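Local coordinates for protein ppBat (Bacteroides thetaiotaomicron VPI-5482, PDB 3CNE) that binds flavins such as lumichrome, riboflavin, FMN and FAD as a zinc-containing homodimer, may store flavin, and appears to lack protease and chaperone activity, at residues K3-N14 against F67-V78; M106-F117 against N153-I163. All coordinates share one frame; numbering follows the deposited sequence.

Both contacts pair parallel strands of one central sheet, in which strands 69-73 and 106-110, one from each, are neighbours joined through Leu-70 N to Met-106 O and Phe-72 N to Ile-108 O. Both are mostly buried, contact 1 nearer the centre of the chain, with Lys-4 and Asp-76 exposed at its rim and Asn-153 at that of contact 2. Apolar side chains dominate the middle of contact 1, while a carboxylate closes the end near Lys-4 and a bridging water the end near Asn-14. Contact 2 also recruits a helix; aromatic rings take a larger share, with a histidine-carboxylate pair at one end. The two meet again at the zinc ion, bound by Cys-74 and Cys-111.

Contact 1: K3-N14 against F67-V78; sequences KKVAVLAVNPVN and FDALVFSCGDAV. With ZN (zinc ion), chain E.
Ala-6 and Phe-67 open the apolar part of this pairing: CB of Ala-6 sits over one face of the Phe-67 ring, 3.9 Å from its centroid, a CH-pi contact. On the same side of the sheet Leu-8 and Leu-70 cross at about a right angle, and their different first torsions, CG of Leu-8 anti to its carbonyl carbon (chi1 -49°) and that of Leu-70 anti to its backbone N (chi1 -174°), bring CD1 of Leu-8 onto both Leu-70 methyls. Further along, Val-10 CG1 meets Phe-72 CZ at 3.6 Å. The opposite face carries Val-5 and Val-71, whose CG1 and CG2 respectively touch at 3.7 Å, with helix 15-27 packed beyond Val-71. The backbone ladder runs from Ala-6 N to Ala-69 O, Val-71 N to Ala-6 O, Leu-8 N to Val-71 O and Ser-73 N to Leu-8 O.

Polar groups secure the two ends. Asp-68 folds back so that OD2, through the lone pair away from its other oxygen, accepts Lys-4 N at 2.8 Å, while its own N donates to Lys-4 O at 2.8 Å, thus gripping both polar backbone atoms of Lys-4. An alanine here removes the carboxylate, so Lys-4 N is likely to be left without that acceptor and the chain at Lys-4 less firmly held. At the other end Asn-14 N donates a hydrogen bond to Cys-74 O at 2.8 Å, and a water donates to that oxygen and to Asn-14 O while accepting from Ser-73 OG. Gly-75 passes so close to Pro-12 and Val-13 that any CB would clash.

Strands 4-9 and 69-73 are parallel neighbours in the central sheet of the DJ-1/PfpI alpha/beta fold, and just past the second Cys-74 SG binds the structural zinc ion at 2.3 Å.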
loop_
_atom_site.group_PDB
_atom_site.type_symbol
_atom_site.label_atom_id
_atom_site.label_comp_id
_atom_site.label_asym_id
_atom_site.label_seq_id
_atom_site.Cartn_x
_atom_site.Cartn_y
_atom_site.Cartn_z
ATOM N N LYS A 3 11.514 -19.643 -5.394
ATOM C CA LYS A 3 10.761 -19.612 -4.140
ATOM C C LYS A 3 9.342 -19.080 -4.353
ATOM O O LYS A 3 9.099 -18.241 -5.220
ATOM C CB LYS A 3 11.498 -18.768 -3.098
ATOM C CG LYS A 3 12.991 -19.094 -2.946
ATOM C CD LYS A 3 13.223 -20.480 -2.378
ATOM C CE LYS A 3 14.650 -20.601 -1.852
ATOM N NZ LYS A 3 14.897 -19.600 -0.767
ATOM N N LYS A 4 8.399 -19.598 -3.580
ATOM C CA LYS A 4 7.015 -19.156 -3.698
ATOM C C LYS A 4 6.488 -18.705 -2.327
ATOM O O LYS A 4 6.755 -19.354 -1.332
ATOM C CB LYS A 4 6.158 -20.264 -4.294
ATOM C CG LYS A 4 6.730 -20.805 -5.599
ATOM C CD LYS A 4 5.710 -21.604 -6.391
ATOM C CE LYS A 4 6.367 -22.275 -7.605
ATOM N NZ LYS A 4 5.337 -22.945 -8.468
ATOM N N VAL A 5 5.767 -17.583 -2.301
ATOM C CA VAL A 5 5.273 -16.981 -1.056
ATOM C C VAL A 5 3.759 -17.074 -1.031
ATOM O O VAL A 5 3.090 -16.682 -1.994
ATOM C CB VAL A 5 5.665 -15.457 -0.942
ATOM C CG1 VAL A 5 5.276 -14.896 0.399
ATOM C CG2 VAL A 5 7.160 -15.251 -1.187
ATOM N N ALA A 6 3.207 -17.599 0.055
ATOM C CA ALA A 6 1.780 -17.467 0.271
ATOM C C ALA A 6 1.565 -16.233 1.122
ATOM O O ALA A 6 2.056 -16.138 2.255
ATOM C CB ALA A 6 1.196 -18.718 0.946
ATOM N N VAL A 7 0.837 -15.267 0.557
ATOM C CA VAL A 7 0.480 -14.057 1.259
ATOM C C VAL A 7 -0.950 -14.164 1.813
ATOM O O VAL A 7 -1.898 -14.416 1.066
ATOM C CB VAL A 7 0.605 -12.833 0.327
ATOM C CG1 VAL A 7 0.296 -11.548 1.081
ATOM C CG2 VAL A 7 2.033 -12.776 -0.259
ATOM N N LEU A 8 -1.098 -13.930 3.118
ATOM C CA LEU A 8 -2.418 -13.957 3.744
ATOM C C LEU A 8 -2.891 -12.554 4.019
ATOM O O LEU A 8 -2.224 -11.805 4.755
ATOM C CB LEU A 8 -2.382 -14.756 5.041
ATOM C CG LEU A 8 -1.736 -16.145 5.039
ATOM C CD1 LEU A 8 -1.854 -16.759 6.438
ATOM C CD2 LEU A 8 -2.370 -17.069 4.009
ATOM N N ALA A 9 -4.027 -12.203 3.415
ATOM C CA ALA A 9 -4.642 -10.892 3.581
ATOM C C ALA A 9 -5.929 -11.009 4.399
ATOM O O ALA A 9 -6.857 -11.729 4.009
ATOM C CB ALA A 9 -4.910 -10.242 2.208
ATOM N N VAL A 10 -5.961 -10.375 5.571
ATOM C CA VAL A 10 -7.150 -10.458 6.396
ATOM C C VAL A 10 -8.174 -9.442 5.858
ATOM O O VAL A 10 -7.888 -8.731 4.919
ATOM C CB VAL A 10 -6.847 -10.225 7.877
ATOM C CG1 VAL A 10 -6.068 -11.455 8.433
ATOM C CG2 VAL A 10 -6.086 -8.873 8.111
ATOM N N ASN A 11 -9.357 -9.399 6.438
ATOM C CA ASN A 11 -10.398 -8.525 5.905
ATOM C C ASN A 11 -11.080 -7.770 7.033
ATOM O O ASN A 11 -11.891 -8.358 7.765
ATOM C CB ASN A 11 -11.395 -9.383 5.150
ATOM C CG ASN A 11 -12.491 -8.591 4.522
ATOM O OD1 ASN A 11 -12.330 -7.420 4.238
ATOM N ND2 ASN A 11 -13.630 -9.236 4.303
ATOM N N PRO A 12 -10.789 -6.461 7.188
ATOM C CA PRO A 12 -9.973 -5.583 6.344
ATOM C C PRO A 12 -8.469 -5.744 6.582
ATOM O O PRO A 12 -8.079 -6.053 7.676
ATOM C CB PRO A 12 -10.404 -4.180 6.774
ATOM C CG PRO A 12 -10.709 -4.336 8.272
ATOM C CD PRO A 12 -11.345 -5.760 8.366
ATOM N N VAL A 13 -7.665 -5.538 5.535
ATOM C CA VAL A 13 -6.213 -5.622 5.601
ATOM C C VAL A 13 -5.693 -4.197 5.572
ATOM O O VAL A 13 -6.315 -3.284 4.988
ATOM C CB VAL A 13 -5.649 -6.426 4.364
ATOM C CG1 VAL A 13 -5.965 -5.745 3.074
ATOM C CG2 VAL A 13 -4.114 -6.842 4.485
ATOM N N ASN A 14 -4.566 -3.987 6.219
ATOM C CA ASN A 14 -3.870 -2.727 6.039
ATOM C C ASN A 14 -3.159 -2.786 4.689
ATOM O O ASN A 14 -2.209 -3.537 4.513
ATOM C CB ASN A 14 -2.867 -2.526 7.169
ATOM C CG ASN A 14 -2.174 -1.203 7.102
ATOM O OD1 ASN A 14 -1.586 -0.865 6.071
ATOM N ND2 ASN A 14 -2.150 -0.474 8.245
ATOM N N PHE A 67 4.606 -24.017 -0.933
ATOM C CA PHE A 67 5.140 -22.676 -0.756
ATOM C C PHE A 67 6.387 -22.736 0.114
ATOM O O PHE A 67 6.605 -23.720 0.819
ATOM C CB PHE A 67 4.075 -21.770 -0.155
ATOM C CG PHE A 67 2.923 -21.490 -1.087
ATOM C CD1 PHE A 67 2.948 -20.392 -1.934
ATOM C CD2 PHE A 67 1.810 -22.332 -1.115
ATOM C CE1 PHE A 67 1.872 -20.126 -2.798
ATOM C CE2 PHE A 67 0.736 -22.071 -1.976
ATOM C CZ PHE A 67 0.767 -20.967 -2.813
ATOM N N ASP A 68 7.225 -21.706 0.026
ATOM C CA ASP A 68 8.468 -21.647 0.800
ATOM C C ASP A 68 8.352 -20.695 1.997
ATOM O O ASP A 68 9.166 -20.714 2.912
ATOM C CB ASP A 68 9.588 -21.190 -0.122
ATOM C CG ASP A 68 9.812 -22.158 -1.267
ATOM O OD1 ASP A 68 10.428 -23.207 -1.030
ATOM O OD2 ASP A 68 9.339 -21.901 -2.385
ATOM N N ALA A 69 7.337 -19.828 1.939
ATOM C CA ALA A 69 7.222 -18.694 2.846
ATOM C C ALA A 69 5.759 -18.344 3.017
ATOM O O ALA A 69 4.965 -18.551 2.109
ATOM C CB ALA A 69 7.985 -17.473 2.311
ATOM N N LEU A 70 5.434 -17.831 4.201
ATOM C CA LEU A 70 4.135 -17.252 4.491
ATOM C C LEU A 70 4.349 -15.807 4.913
ATOM O O LEU A 70 5.224 -15.519 5.744
ATOM C CB LEU A 70 3.449 -18.032 5.597
ATOM C CG LEU A 70 2.005 -17.711 6.017
ATOM C CD1 LEU A 70 1.384 -18.910 6.701
ATOM C CD2 LEU A 70 1.996 -16.549 7.011
ATOM N N VAL A 71 3.561 -14.904 4.326
ATOM C CA VAL A 71 3.447 -13.525 4.808
ATOM C C VAL A 71 2.085 -13.342 5.487
ATOM O O VAL A 71 1.053 -13.693 4.918
ATOM C CB VAL A 71 3.578 -12.467 3.671
ATOM C CG1 VAL A 71 3.216 -11.110 4.160
ATOM C CG2 VAL A 71 5.019 -12.446 3.106
ATOM N N PHE A 72 2.089 -12.837 6.718
ATOM C CA PHE A 72 0.832 -12.471 7.366
ATOM C C PHE A 72 0.692 -10.957 7.314
ATOM O O PHE A 72 1.430 -10.219 7.986
ATOM C CB PHE A 72 0.732 -12.932 8.822
ATOM C CG PHE A 72 -0.603 -12.582 9.440
ATOM C CD1 PHE A 72 -1.723 -13.386 9.203
ATOM C CD2 PHE A 72 -0.762 -11.416 10.177
ATOM C CE1 PHE A 72 -3.010 -13.040 9.733
ATOM C CE2 PHE A 72 -2.009 -11.082 10.728
ATOM C CZ PHE A 72 -3.132 -11.897 10.493
ATOM N N SER A 73 -0.260 -10.508 6.513
ATOM C CA SER A 73 -0.443 -9.081 6.292
ATOM C C SER A 73 -1.629 -8.611 7.147
ATOM O O SER A 73 -2.789 -8.941 6.890
ATOM C CB SER A 73 -0.644 -8.805 4.798
ATOM O OG SER A 73 -0.265 -7.477 4.466
ATOM N N CYS A 74 -1.301 -7.851 8.182
ATOM C CA CYS A 74 -2.219 -7.546 9.233
ATOM C C CYS A 74 -3.221 -6.433 8.813
ATOM O O CYS A 74 -3.038 -5.750 7.814
ATOM C CB CYS A 74 -1.392 -7.117 10.438
ATOM S SG CYS A 74 -2.249 -7.120 12.016
ATOM N N GLY A 75 -4.245 -6.254 9.618
ATOM C CA GLY A 75 -5.277 -5.261 9.349
ATOM C C GLY A 75 -6.210 -5.183 10.539
ATOM O O GLY A 75 -5.993 -5.847 11.546
ATOM N N ASP A 76 -7.281 -4.394 10.401
ATOM C CA ASP A 76 -8.161 -4.142 11.502
ATOM C C ASP A 76 -9.050 -5.333 11.813
ATOM O O ASP A 76 -9.749 -5.328 12.815
ATOM C CB ASP A 76 -8.987 -2.874 11.238
ATOM C CG ASP A 76 -8.143 -1.609 11.361
ATOM O OD1 ASP A 76 -6.983 -1.694 11.833
ATOM O OD2 ASP A 76 -8.641 -0.548 10.981
ATOM N N ALA A 77 -9.011 -6.357 10.964
ATOM C CA ALA A 77 -9.597 -7.662 11.305
ATOM C C ALA A 77 -8.937 -8.339 12.488
ATOM O O ALA A 77 -9.595 -9.091 13.237
ATOM C CB ALA A 77 -9.555 -8.618 10.091
ATOM N N VAL A 78 -7.643 -8.131 12.670
ATOM C CA VAL A 78 -6.925 -8.944 13.671
ATOM C C VAL A 78 -7.381 -8.686 15.125
ATOM O O VAL A 78 -7.564 -9.631 15.887
ATOM C CB VAL A 78 -5.404 -8.769 13.541
ATOM C CG1 VAL A 78 -4.673 -9.518 14.642
ATOM C CG2 VAL A 78 -4.963 -9.253 12.144
HETATM ZN ZN ZN E . -2.351 -5.019 12.937
HETATM O O HOH W 1 -1.052 -5.386 6.052
#

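Contact 2: M106-F117 against N153-I163; sequences MMIGHCAGAMMF and NFFTAQDENTI
Strands 106-110 and 154-157 run parallel, 7° apart, from Met-107 beside Phe-154 to His-110 beside Ala-157, through hydrogen bonds of Met-107 N to Asn-153 O, Phe-155 N to Met-107 O, Gly-109 N to Phe-155 O and Ala-157 N to Gly-109 O. At the end of the first strand a type II' turn from His-110 to Gly-113 leads into helix 113-119; Cys-111, with positive phi (59°), occupies what fits the nucleophile elbow of the DJ-1/PfpI fold, yet here it is a ligand of the structural zinc ion.

Selenomethionine Met-106, a labelled residue, lays CG against Phe-155 CE2 at 3.8 Å and holds SE above that ring's face, at a distance and toward the rim, in a Met-aromatic contact. On the other side of the sheet Met-107 and Phe-154 run alongside each other, CB of Met-107 meeting Phe-154 CD1 at 3.6 Å. Phe-117 comes down from the helix and passes Phe-154 heading the other way, their planes 59° apart, with Phe-117 CD2 at the Phe-154 edge. Helix and strand are thereby joined on this face.

His-110 is fixed from several directions. ND1 is hydrogen-bonded to Tyr-21 OH. Ile-163 CD1 covers one ring face, 3.6 Å from the centroid. In the ring plane, NE2 donates a bent hydrogen bond to Glu-160 OE1 at 3.0 Å, reaching that oxygen from above the carboxylate plane.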
loop_
_atom_site.group_PDB
_atom_site.type_symbol
_atom_site.label_atom_id
_atom_site.label_comp_id
_atom_site.label_asym_id
_atom_site.label_seq_id
_atom_site.Cartn_x
_atom_site.Cartn_y
_atom_site.Cartn_z
HETATM N N MSE A 106 9.622 -20.066 5.901
HETATM C CA MSE A 106 9.910 -18.717 6.328
HETATM C C MSE A 106 8.600 -17.983 6.707
HETATM O O MSE A 106 7.652 -17.959 5.921
HETATM C CB MSE A 106 10.646 -18.003 5.205
HETATM C CG MSE A 106 10.967 -16.564 5.459
HETATM SE SE MSE A 106 11.978 -15.871 3.913
HETATM C CE MSE A 106 11.688 -17.344 2.645
HETATM N N MSE A 107 8.565 -17.433 7.928
HETATM C CA MSE A 107 7.371 -16.790 8.497
HETATM C C MSE A 107 7.621 -15.293 8.582
HETATM O O MSE A 107 8.534 -14.845 9.278
HETATM C CB MSE A 107 7.032 -17.329 9.888
HETATM C CG MSE A 107 7.035 -18.821 10.041
HETATM SE SE MSE A 107 5.828 -19.688 8.807
HETATM C CE MSE A 107 4.108 -19.182 9.609
ATOM N N ILE A 108 6.798 -14.541 7.866
ATOM C CA ILE A 108 6.975 -13.107 7.676
ATOM C C ILE A 108 5.672 -12.380 8.069
ATOM O O ILE A 108 4.574 -12.779 7.675
ATOM C CB ILE A 108 7.300 -12.746 6.199
ATOM C CG1 ILE A 108 8.619 -13.387 5.734
ATOM C CG2 ILE A 108 7.344 -11.203 6.013
ATOM C CD1 ILE A 108 8.620 -13.782 4.261
ATOM N N GLY A 109 5.789 -11.323 8.862
ATOM C CA GLY A 109 4.607 -10.577 9.228
ATOM C C GLY A 109 4.969 -9.338 10.005
ATOM O O GLY A 109 6.134 -9.144 10.380
ATOM N N HIS A 110 3.967 -8.490 10.195
ATOM C CA HIS A 110 4.141 -7.231 10.877
ATOM C C HIS A 110 2.915 -6.935 11.735
ATOM O O HIS A 110 1.895 -7.635 11.639
ATOM C CB HIS A 110 4.393 -6.097 9.867
ATOM C CG HIS A 110 3.199 -5.749 9.029
ATOM N ND1 HIS A 110 2.879 -6.426 7.871
ATOM C CD2 HIS A 110 2.261 -4.784 9.172
ATOM C CE1 HIS A 110 1.793 -5.890 7.336
ATOM N NE2 HIS A 110 1.399 -4.897 8.107
ATOM N N CYS A 111 3.038 -5.885 12.550
ATOM C CA CYS A 111 1.978 -5.400 13.433
ATOM C C CYS A 111 1.548 -6.518 14.403
ATOM O O CYS A 111 2.352 -6.904 15.246
ATOM C CB CYS A 111 0.840 -4.728 12.639
ATOM S SG CYS A 111 -0.195 -3.641 13.654
ATOM N N ALA A 112 0.339 -7.067 14.299
ATOM C CA ALA A 112 -0.029 -8.191 15.199
ATOM C C ALA A 112 0.267 -9.577 14.614
ATOM O O ALA A 112 -0.123 -10.591 15.196
ATOM C CB ALA A 112 -1.525 -8.083 15.669
ATOM N N GLY A 113 0.973 -9.616 13.472
ATOM C CA GLY A 113 1.394 -10.860 12.839
ATOM C C GLY A 113 2.119 -11.817 13.777
ATOM O O GLY A 113 1.841 -13.028 13.780
ATOM N N ALA A 114 3.049 -11.285 14.576
ATOM C CA ALA A 114 3.816 -12.119 15.511
ATOM C C ALA A 114 2.885 -12.766 16.548
ATOM O O ALA A 114 3.158 -13.876 17.047
ATOM C CB ALA A 114 4.870 -11.293 16.218
HETATM N N MSE A 115 1.789 -12.075 16.864
HETATM C CA MSE A 115 0.822 -12.605 17.828
HETATM C C MSE A 115 0.040 -13.759 17.216
HETATM O O MSE A 115 -0.174 -14.783 17.864
HETATM C CB MSE A 115 -0.111 -11.513 18.310
HETATM C CG MSE A 115 -1.051 -11.956 19.427
HETATM SE SE MSE A 115 -2.451 -10.623 19.714
HETATM C CE MSE A 115 -3.504 -10.731 18.050
HETATM N N MSE A 116 -0.361 -13.597 15.957
HETATM C CA MSE A 116 -1.031 -14.681 15.231
HETATM C C MSE A 116 -0.124 -15.927 15.206
HETATM O O MSE A 116 -0.583 -17.053 15.413
HETATM C CB MSE A 116 -1.416 -14.226 13.821
HETATM C CG MSE A 116 -2.422 -13.067 13.823
HETATM SE SE MSE A 116 -4.159 -13.655 14.556
HETATM C CE MSE A 116 -4.720 -14.680 13.058
ATOM N N PHE A 117 1.162 -15.706 14.936
ATOM C CA PHE A 117 2.156 -16.768 14.988
ATOM C C PHE A 117 2.217 -17.382 16.391
ATOM O O PHE A 117 2.149 -18.605 16.524
ATOM C CB PHE A 117 3.551 -16.252 14.549
ATOM C CG PHE A 117 3.634 -15.802 13.098
ATOM C CD1 PHE A 117 2.705 -16.224 12.150
ATOM C CD2 PHE A 117 4.688 -14.980 12.678
ATOM C CE1 PHE A 117 2.818 -15.815 10.783
ATOM C CE2 PHE A 117 4.809 -14.572 11.333
ATOM C CZ PHE A 117 3.862 -14.987 10.390
ATOM N N ASN A 153 13.525 -18.656 11.371
ATOM C CA ASN A 153 12.675 -18.502 10.190
ATOM C C ASN A 153 11.704 -17.322 10.272
ATOM O O ASN A 153 10.921 -17.112 9.351
ATOM C CB ASN A 153 11.912 -19.791 9.909
ATOM C CG ASN A 153 12.826 -20.976 9.755
ATOM O OD1 ASN A 153 13.888 -20.894 9.113
ATOM N ND2 ASN A 153 12.429 -22.098 10.349
ATOM N N PHE A 154 11.791 -16.537 11.355
ATOM C CA PHE A 154 10.846 -15.458 11.607
ATOM C C PHE A 154 11.386 -14.082 11.250
ATOM O O PHE A 154 12.413 -13.662 11.756
ATOM C CB PHE A 154 10.361 -15.471 13.068
ATOM C CG PHE A 154 9.562 -16.679 13.411
ATOM C CD1 PHE A 154 8.179 -16.692 13.225
ATOM C CD2 PHE A 154 10.186 -17.824 13.893
ATOM C CE1 PHE A 154 7.431 -17.837 13.506
ATOM C CE2 PHE A 154 9.433 -18.972 14.202
ATOM C CZ PHE A 154 8.067 -18.975 14.003
ATOM N N PHE A 155 10.641 -13.389 10.396
ATOM C CA PHE A 155 10.977 -12.044 9.941
ATOM C C PHE A 155 9.757 -11.196 10.296
ATOM O O PHE A 155 8.759 -11.223 9.591
ATOM C CB PHE A 155 11.202 -12.045 8.418
ATOM C CG PHE A 155 12.401 -12.851 7.969
ATOM C CD1 PHE A 155 13.487 -12.217 7.352
ATOM C CD2 PHE A 155 12.452 -14.230 8.151
ATOM C CE1 PHE A 155 14.619 -12.948 6.946
ATOM C CE2 PHE A 155 13.583 -14.969 7.744
ATOM C CZ PHE A 155 14.661 -14.314 7.142
ATOM N N THR A 156 9.823 -10.470 11.410
ATOM C CA THR A 156 8.662 -9.724 11.866
ATOM C C THR A 156 9.015 -8.261 12.077
ATOM O O THR A 156 10.136 -7.924 12.474
ATOM C CB THR A 156 8.039 -10.332 13.147
ATOM O OG1 THR A 156 8.982 -10.282 14.231
ATOM C CG2 THR A 156 7.647 -11.773 12.911
ATOM N N ALA A 157 8.054 -7.398 11.768
ATOM C CA ALA A 157 8.219 -5.961 11.952
ATOM C C ALA A 157 7.132 -5.467 12.902
ATOM O O ALA A 157 6.019 -5.996 12.912
ATOM C CB ALA A 157 8.140 -5.255 10.619
ATOM N N GLN A 158 7.475 -4.467 13.700
ATOM C CA GLN A 158 6.571 -3.885 14.663
ATOM C C GLN A 158 5.256 -3.429 14.003
ATOM O O GLN A 158 4.167 -3.712 14.512
ATOM C CB GLN A 158 7.262 -2.708 15.350
ATOM C CG GLN A 158 6.551 -2.230 16.583
ATOM C CD GLN A 158 7.305 -1.152 17.316
ATOM O OE1 GLN A 158 7.113 0.038 17.054
ATOM N NE2 GLN A 158 8.151 -1.558 18.258
ATOM N N ASP A 159 5.349 -2.758 12.859
ATOM C CA ASP A 159 4.130 -2.399 12.107
ATOM C C ASP A 159 4.449 -1.965 10.674
ATOM O O ASP A 159 5.590 -2.133 10.231
ATOM C CB ASP A 159 3.325 -1.347 12.850
ATOM C CG ASP A 159 4.097 -0.105 13.094
ATOM O OD1 ASP A 159 4.955 0.220 12.257
ATOM O OD2 ASP A 159 3.866 0.555 14.129
ATOM N N GLU A 160 3.456 -1.407 9.971
ATOM C CA GLU A 160 3.602 -1.084 8.550
ATOM C C GLU A 160 4.704 -0.060 8.362
ATOM O O GLU A 160 5.368 -0.041 7.335
ATOM C CB GLU A 160 2.285 -0.536 7.944
ATOM C CG GLU A 160 1.176 -1.581 7.814
ATOM C CD GLU A 160 0.422 -1.858 9.136
ATOM O OE1 GLU A 160 -0.405 -2.820 9.181
ATOM O OE2 GLU A 160 0.668 -1.121 10.130
ATOM N N ASN A 161 4.914 0.812 9.344
ATOM C CA ASN A 161 5.967 1.802 9.155
ATOM C C ASN A 161 7.381 1.329 9.469
ATOM O O ASN A 161 8.328 2.071 9.254
ATOM C CB ASN A 161 5.667 3.094 9.900
ATOM C CG ASN A 161 5.012 2.855 11.197
ATOM O OD1 ASN A 161 5.684 2.528 12.175
ATOM N ND2 ASN A 161 3.663 3.001 11.238
ATOM N N THR A 162 7.534 0.107 9.966
ATOM C CA THR A 162 8.891 -0.433 10.158
ATOM C C THR A 162 9.243 -1.612 9.220
ATOM O O THR A 162 10.343 -2.225 9.322
ATOM C CB THR A 162 9.132 -0.859 11.606
ATOM O OG1 THR A 162 8.248 -1.929 11.956
ATOM C CG2 THR A 162 8.930 0.293 12.555
ATOM N N ILE A 163 8.311 -1.950 8.333
ATOM C CA ILE A 163 8.545 -3.025 7.365
ATOM C C ILE A 163 9.849 -2.776 6.580
ATOM O O ILE A 163 10.660 -3.696 6.401
ATOM C CB ILE A 163 7.348 -3.234 6.420
ATOM C CG1 ILE A 163 6.194 -3.895 7.189
ATOM C CG2 ILE A 163 7.752 -4.148 5.222
ATOM C CD1 ILE A 163 4.854 -3.856 6.462
#